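Local coordinates for alpha-L-arabinofuranosidase B (Aspergillus kawachii, PDB 6SXT), which hydrolyses terminal non-reducing alpha-L-arabinofuranosides in arabinoxylan, L-arabinan and arabinogalactan, and takes part in arabinoxylan degradation, at residues 59-62 with 63-67; 36-40 with 41-45; 307-310 with 311-314. All coordinates share one frame; numbering follows the deposited sequence.

Contact 1: residues 59-62 with 63-67; sequences SAQD and TFCAN. With NAG (2-acetamido-2-deoxy-beta-D-glucopyranose), chain D.
Three successive i to i+4 bonds carry the backbone through the last turn of helix 58-64: T63 N to S59 O at 2.9 Å, F64 N to A60 O at 3.0 Å and C65 N to Q61 O at 2.9 Å. The last is the most bent at hydrogen, 142°, as the chain leaves the helix. T63 keeps OG1 beside its own backbone N (chi1 -65°), which brings the hydroxyl back along the helix to 3.1 Å from S59 O. C65, one turn after Q61, brings SG alongside the stem of Q61, 3.9 Å from Q61 CG. That sulfur belongs to the disulfide C65-C70, which ties the helix end to the start of strand 70-75. Q61 runs extended away from the turn, and its amide is held at both ends, OE1 by Y34 OH and NE2 by A107 O; D62 OD1 is hydrogen-bonded to Y120 OH. Beyond the helix the chain turns outward through A66 to N67, which adopts a left-handed backbone conformation (phi 60°). Its ND2 is joined to C1 of the N-linked NAG by a 1.4 Å bond and also donates to L428 O, while the sugar is hydrogen-bonded to A427 O, so the glycan root rests against the arabinose-binding domain.

Contact 2: residues 36-40 with 41-45; sequences LQRGS and DDTTT
The beta hairpin of strands 34-38 and 44-47 closes here, and across its turn R38 grips D41 in a side-on salt bridge, using NE and NH2 against the two carboxylate oxygens. R38 NE reaches D41 OD1 at 3.0 Å in a nearly straight bond (168°), with the oxygen in the guanidinium plane; R38 NH2 meets D41 OD2 at 2.9 Å on its syn side. The two planes are turned 45° apart, so NE comes to OD1 from above the carboxylate. D41 places its CG between backbone N and carbonyl carbon (chi1 59°), which folds the carboxylate back over the turn. There OD1 accepts two more hydrogen bonds, from T43 N at 3.0 Å, making an Asx turn, and from T43 OG1 at 2.8 Å. Three donors thus fix the rotation of this carboxylate and would probably favour its charged form. The third guanidinium nitrogen, NH1, is bonded to F64 O at the end of helix 58-64.

The ladder behind the turn is antiparallel: L36 and T45 form a hydrogen-bonded pair, Q37 and T44 a non-hydrogen-bonded one. R38 N donates to T43 O, and a weak bond from D42 N to R38 O completes the loop. On the Q37 face, the glutamine runs extended along the hairpin until NE2 donates to D42 O at 2.9 Å, the acceptor lying in its amide plane, while its CB packs on T44 CG2 at 4.0 Å. On the other face L36 and T45 lie side by side, L36 CD1 4.2 Å from T45 CG2, both against F64. D42 OD1 turns outward to a salt bridge with K466 of the arabinose-binding domain.

Contact 3: residues 307-310 with 311-314; sequences SVQE and NIVA
I312 N donates to V308 O at 2.9 Å, nearly straight at hydrogen (164°), the shortest of four consecutive i to i+4 bonds along this piece of helix 302-315. N311 N to S307 O comes before it; V313 N to Q309 O and A314 N to E310 O, both 3.0 Å, follow.

The side chains of V308 and I312 themselves cross at a slant. I312 holds CG1 beside its backbone N (chi1 -66°), and from there the branch runs back towards the preceding turn: CG1 lies 3.4 Å from V308 O, and the terminal CD1 reaches V308 CG1 at 3.9 Å. One methyl group from each residue thus makes an i/i+4 apolar contact on the buried side of an amphipathic helix, while E310 and A314 lie towards solvent. The next pair round the helix is Q309 and V313. Q309 bends at its second torsion (chi2 66°), folding the side chain back until its CD lies 4.0 Å from V313 CG2, the two side chains crossing obliquely. V313 CG2 also sits 3.4 Å from Q309 O, the oxygen that accepts from V313 N. N311 sends its side chain out from the helix, and OD1 is bonded to R23 NH1.

The apolar side rests on the large antiparallel sheet of the catalytic domain: V308 and I312 both touch Y148 of strand 145-152, and I312 also reaches V150. Helix 4-10 packs alongside, with I7 against S307 and V308, Y8 against V308, and P4 against N311.

Overall arrangement
From the N terminus, contact 2 comes first and closes the hairpin of strands 34-38 and 44-47. Contact 1 follows on the next element, helix 58-64, where the chain leaves the helix for the glycosylated asparagine. The two are in series, not nested, yet they touch: the ring of F64 packs against T43, T44 and T45, and centre lies 11 Å from centre. Together they join hairpin and helix and also reach the arabinose-binding domain. Contact 3 comes much later, within helix 302-315, and closes no loop beyond the helical turn. It stands apart, its nearest atoms about 19 Å from contact 1 and about 22 Å from contact 2, joining that helix to the main catalytic sheet.

Contact 1: residues 59-62 with 63-67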
loop_
_atom_site.group_PDB
_atom_site.type_symbol
_atom_site.label_atom_id
_atom_site.label_comp_id
_atom_site.label_asym_id
_atom_site.label_seq_id
_atom_site.Cartn_x
_atom_site.Cartn_y
_atom_site.Cartn_z
ATOM N N SER A 59 -3.729 9.946 16.251
ATOM C CA SER A 59 -4.980 10.116 16.987
ATOM C C SER A 59 -5.872 11.116 16.252
ATOM O O SER A 59 -7.108 10.878 16.165
ATOM C CB SER A 59 -4.638 10.507 18.419
ATOM O OG SER A 59 -5.835 10.702 19.114
ATOM N N ALA A 60 -5.283 12.169 15.692
ATOM C CA ALA A 60 -6.051 13.153 14.912
ATOM C C ALA A 60 -6.634 12.487 13.663
ATOM O O ALA A 60 -7.743 12.807 13.256
ATOM C CB ALA A 60 -5.208 14.349 14.546
ATOM N N GLN A 61 -5.925 11.557 13.037
ATOM C CA GLN A 61 -6.506 10.817 11.904
ATOM C C GLN A 61 -7.698 9.981 12.371
ATOM O O GLN A 61 -8.752 10.045 11.754
ATOM C CB GLN A 61 -5.479 9.917 11.227
ATOM C CG GLN A 61 -6.114 9.043 10.161
ATOM C CD GLN A 61 -5.153 8.176 9.405
ATOM O OE1 GLN A 61 -4.162 8.657 8.876
ATOM N NE2 GLN A 61 -5.478 6.880 9.316
ATOM N N ASP A 62 -7.503 9.222 13.439
ATOM C CA ASP A 62 -8.584 8.364 13.953
ATOM C C ASP A 62 -9.830 9.230 14.228
ATOM O O ASP A 62 -10.970 8.770 13.945
ATOM C CB ASP A 62 -8.123 7.665 15.217
ATOM C CG ASP A 62 -7.062 6.612 14.994
ATOM O OD1 ASP A 62 -6.807 6.248 13.839
ATOM O OD2 ASP A 62 -6.537 6.105 16.028
ATOM N N THR A 63 -9.654 10.418 14.810
ATOM C CA THR A 63 -10.792 11.302 15.115
ATOM C C THR A 63 -11.475 11.749 13.832
ATOM O O THR A 63 -12.735 11.681 13.701
ATOM C CB THR A 63 -10.261 12.500 15.928
ATOM O OG1 THR A 63 -9.800 11.930 17.155
ATOM C CG2 THR A 63 -11.300 13.554 16.191
ATOM N N PHE A 64 -10.702 12.202 12.858
ATOM C CA PHE A 64 -11.261 12.734 11.588
ATOM C C PHE A 64 -12.015 11.634 10.851
ATOM O O PHE A 64 -13.055 11.906 10.256
ATOM C CB PHE A 64 -10.133 13.294 10.727
ATOM C CG PHE A 64 -10.628 13.935 9.471
ATOM C CD1 PHE A 64 -11.333 15.129 9.535
ATOM C CD2 PHE A 64 -10.375 13.381 8.224
ATOM C CE1 PHE A 64 -11.752 15.756 8.372
ATOM C CE2 PHE A 64 -10.778 14.026 7.068
ATOM C CZ PHE A 64 -11.422 15.226 7.152
ATOM N N CYS A 65 -11.513 10.397 10.935
ATOM C CA CYS A 65 -11.968 9.268 10.109
ATOM C C CYS A 65 -13.040 8.426 10.842
ATOM O O CYS A 65 -13.445 7.396 10.296
ATOM C CB CYS A 65 -10.741 8.472 9.690
ATOM S SG CYS A 65 -9.637 9.496 8.672
ATOM N N ALA A 66 -13.451 8.809 12.045
ATOM C CA ALA A 66 -14.399 8.028 12.867
ATOM C C ALA A 66 -15.716 7.854 12.100
ATOM O O ALA A 66 -16.233 8.805 11.497
ATOM C CB ALA A 66 -14.626 8.712 14.177
ATOM N N ASN A 67 -16.263 6.632 12.080
ATOM C CA ASN A 67 -17.591 6.381 11.487
ATOM C C ASN A 67 -17.617 6.757 10.017
ATOM O O ASN A 67 -18.665 7.154 9.523
ATOM C CB ASN A 67 -18.719 7.104 12.231
ATOM C CG ASN A 67 -18.666 6.769 13.673
ATOM O OD1 ASN A 67 -18.141 7.558 14.460
ATOM N ND2 ASN A 67 -19.175 5.587 13.994
HETATM C C1 NAG D . -19.149 5.152 15.359
HETATM C C2 NAG D . -20.527 4.993 15.988
HETATM C C3 NAG D . -20.395 4.545 17.456
HETATM C C4 NAG D . -19.470 3.321 17.575
HETATM C C5 NAG D . -18.213 3.450 16.720
HETATM C C6 NAG D . -17.435 2.113 16.626
HETATM C C7 NAG D . -22.197 6.405 14.859
HETATM C C8 NAG D . -22.854 7.740 14.784
HETATM N N2 NAG D . -21.306 6.226 15.848
HETATM O O3 NAG D . -21.700 4.251 18.053
HETATM O O4 NAG D . -19.177 3.038 18.947
HETATM O O5 NAG D . -18.474 3.881 15.372
HETATM O O6 NAG D . -18.306 1.067 16.099
HETATM O O7 NAG D . -22.466 5.509 14.058
#

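Contact 2: residues 36-40 with 41-45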
loop_
_atom_site.group_PDB
_atom_site.type_symbol
_atom_site.label_atom_id
_atom_site.label_comp_id
_atom_site.label_asym_id
_atom_site.label_seq_id
_atom_site.Cartn_x
_atom_site.Cartn_y
_atom_site.Cartn_z
ATOM N N LEU A 36 -5.741 14.085 4.422
ATOM C CA LEU A 36 -6.826 13.095 4.426
ATOM C C LEU A 36 -8.057 13.676 3.757
ATOM O O LEU A 36 -8.310 14.883 3.946
ATOM C CB LEU A 36 -7.196 12.752 5.851
ATOM C CG LEU A 36 -6.164 11.988 6.654
ATOM C CD1 LEU A 36 -6.477 12.088 8.141
ATOM C CD2 LEU A 36 -6.103 10.532 6.195
ATOM N N GLN A 37 -8.862 12.811 3.156
ATOM C CA GLN A 37 -10.225 13.151 2.699
ATOM C C GLN A 37 -11.150 12.071 3.230
ATOM O O GLN A 37 -10.810 10.890 3.045
ATOM C CB GLN A 37 -10.320 13.253 1.195
ATOM C CG GLN A 37 -11.716 13.671 0.727
ATOM C CD GLN A 37 -11.752 13.812 -0.784
ATOM O OE1 GLN A 37 -10.956 13.222 -1.526
ATOM N NE2 GLN A 37 -12.605 14.718 -1.276
ATOM N N ARG A 38 -12.223 12.450 3.887
ATOM C CA ARG A 38 -13.158 11.467 4.464
ATOM C C ARG A 38 -14.405 11.358 3.602
ATOM O O ARG A 38 -14.857 12.340 3.008
ATOM C CB ARG A 38 -13.485 11.789 5.914
ATOM C CG ARG A 38 -14.292 13.066 6.140
ATOM C CD ARG A 38 -14.432 13.318 7.616
ATOM N NE ARG A 38 -15.112 14.568 7.826
ATOM C CZ ARG A 38 -15.246 15.165 8.989
ATOM N NH1 ARG A 38 -14.655 14.685 10.073
ATOM N NH2 ARG A 38 -15.896 16.325 9.039
ATOM N N GLY A 39 -14.989 10.169 3.609
ATOM C CA GLY A 39 -16.115 9.899 2.705
ATOM C C GLY A 39 -17.418 10.493 3.161
ATOM O O GLY A 39 -18.315 10.707 2.293
ATOM N N SER A 40 -17.596 10.758 4.426
ATOM C CA SER A 40 -18.880 11.254 4.992
ATOM C C SER A 40 -19.260 12.593 4.363
ATOM O O SER A 40 -20.408 12.803 3.939
ATOM C CB SER A 40 -18.766 11.372 6.464
ATOM O OG SER A 40 -17.661 12.250 6.804
ATOM N N ASP A 41 -18.316 13.518 4.227
ATOM C CA ASP A 41 -18.634 14.863 3.704
ATOM C C ASP A 41 -17.635 15.288 2.622
ATOM O O ASP A 41 -17.731 16.434 2.121
ATOM C CB ASP A 41 -18.756 15.877 4.843
ATOM C CG ASP A 41 -17.511 16.037 5.710
ATOM O OD1 ASP A 41 -16.428 15.520 5.267
ATOM O OD2 ASP A 41 -17.607 16.709 6.753
ATOM N N ASP A 42 -16.693 14.428 2.231
ATOM C CA ASP A 42 -15.665 14.706 1.228
ATOM C C ASP A 42 -14.764 15.885 1.619
ATOM O O ASP A 42 -14.040 16.339 0.717
ATOM C CB ASP A 42 -16.283 14.928 -0.140
ATOM C CG ASP A 42 -16.680 13.635 -0.825
ATOM O OD1 ASP A 42 -16.130 12.585 -0.473
ATOM O OD2 ASP A 42 -17.509 13.718 -1.740
ATOM N N THR A 43 -14.767 16.285 2.875
ATOM C CA THR A 43 -13.837 17.346 3.298
ATOM C C THR A 43 -12.469 16.756 3.656
ATOM O O THR A 43 -12.295 15.551 3.798
ATOM C CB THR A 43 -14.379 18.182 4.452
ATOM O OG1 THR A 43 -14.431 17.440 5.673
ATOM C CG2 THR A 43 -15.753 18.731 4.088
ATOM N N THR A 44 -11.519 17.637 3.843
ATOM C CA THR A 44 -10.111 17.242 4.097
ATOM C C THR A 44 -9.584 17.817 5.381
ATOM O O THR A 44 -10.157 18.769 5.951
ATOM C CB THR A 44 -9.199 17.712 2.981
ATOM O OG1 THR A 44 -9.178 19.144 2.933
ATOM C CG2 THR A 44 -9.610 17.167 1.644
ATOM N N THR A 45 -8.491 17.240 5.868
ATOM C CA THR A 45 -7.730 17.800 6.974
ATOM C C THR A 45 -6.284 17.390 6.760
ATOM O O THR A 45 -6.005 16.495 5.924
ATOM C CB THR A 45 -8.279 17.376 8.329
ATOM O OG1 THR A 45 -7.738 18.314 9.282
ATOM C CG2 THR A 45 -7.887 15.965 8.719
#

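Contact 3: residues 307-310 with 311-314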
loop_
_atom_site.group_PDB
_atom_site.type_symbol
_atom_site.label_atom_id
_atom_site.label_comp_id
_atom_site.label_asym_id
_atom_site.label_seq_id
_atom_site.Cartn_x
_atom_site.Cartn_y
_atom_site.Cartn_z
ATOM N N SER A 307 24.280 6.329 8.080
ATOM C CA SER A 307 23.772 7.193 9.180
ATOM C C SER A 307 22.245 7.248 9.071
ATOM O O SER A 307 21.558 7.233 10.095
ATOM C CB SER A 307 24.389 8.560 9.183
ATOM O OG SER A 307 25.766 8.436 9.593
ATOM N N VAL A 308 21.731 7.417 7.856
ATOM C CA VAL A 308 20.254 7.387 7.624
ATOM C C VAL A 308 19.667 6.066 8.117
ATOM O O VAL A 308 18.639 6.041 8.811
ATOM C CB VAL A 308 19.936 7.637 6.143
ATOM C CG1 VAL A 308 18.459 7.387 5.861
ATOM C CG2 VAL A 308 20.332 9.049 5.761
ATOM N N GLN A 309 20.292 4.923 7.790
ATOM C CA GLN A 309 19.804 3.597 8.205
ATOM C C GLN A 309 19.822 3.480 9.740
ATOM O O GLN A 309 18.870 2.970 10.287
ATOM C CB GLN A 309 20.594 2.481 7.520
ATOM C CG GLN A 309 20.406 1.133 8.149
ATOM C CD GLN A 309 19.039 0.514 8.070
ATOM O OE1 GLN A 309 18.776 -0.537 8.704
ATOM N NE2 GLN A 309 18.205 1.074 7.254
ATOM N N GLU A 310 20.853 4.038 10.390
ATOM C CA GLU A 310 20.912 4.032 11.876
ATOM C C GLU A 310 19.721 4.827 12.435
ATOM O O GLU A 310 19.092 4.362 13.393
ATOM C CB GLU A 310 22.244 4.634 12.310
ATOM C CG GLU A 310 22.446 4.581 13.797
ATOM C CD GLU A 310 23.848 5.016 14.247
ATOM O OE1 GLU A 310 24.598 5.583 13.409
ATOM O OE2 GLU A 310 24.158 4.799 15.424
ATOM N N ASN A 311 19.365 5.919 11.791
ATOM C CA ASN A 311 18.219 6.762 12.181
ATOM C C ASN A 311 16.930 5.953 12.014
ATOM O O ASN A 311 16.067 5.991 12.908
ATOM C CB ASN A 311 18.267 8.053 11.415
ATOM C CG ASN A 311 17.091 8.933 11.735
ATOM O OD1 ASN A 311 15.977 8.680 11.249
ATOM N ND2 ASN A 311 17.309 9.907 12.607
ATOM N N ILE A 312 16.742 5.300 10.868
ATOM C CA ILE A 312 15.548 4.462 10.608
ATOM C C ILE A 312 15.407 3.404 11.687
ATOM O O ILE A 312 14.331 3.237 12.253
ATOM C CB ILE A 312 15.622 3.890 9.187
ATOM C CG1 ILE A 312 15.521 4.985 8.149
ATOM C CG2 ILE A 312 14.508 2.885 9.027
ATOM C CD1 ILE A 312 15.940 4.527 6.763
ATOM N N VAL A 313 16.468 2.684 11.997
ATOM C CA VAL A 313 16.447 1.630 13.026
ATOM C C VAL A 313 16.013 2.281 14.355
ATOM O O VAL A 313 15.163 1.691 15.069
ATOM C CB VAL A 313 17.805 0.922 13.140
ATOM C CG1 VAL A 313 17.868 0.037 14.372
ATOM C CG2 VAL A 313 18.060 0.085 11.889
ATOM N N ALA A 314 16.521 3.440 14.658
ATOM C CA ALA A 314 16.164 4.092 15.952
ATOM C C ALA A 314 14.717 4.562 15.960
ATOM O O ALA A 314 14.172 4.782 17.071
ATOM C CB ALA A 314 17.111 5.223 16.247
#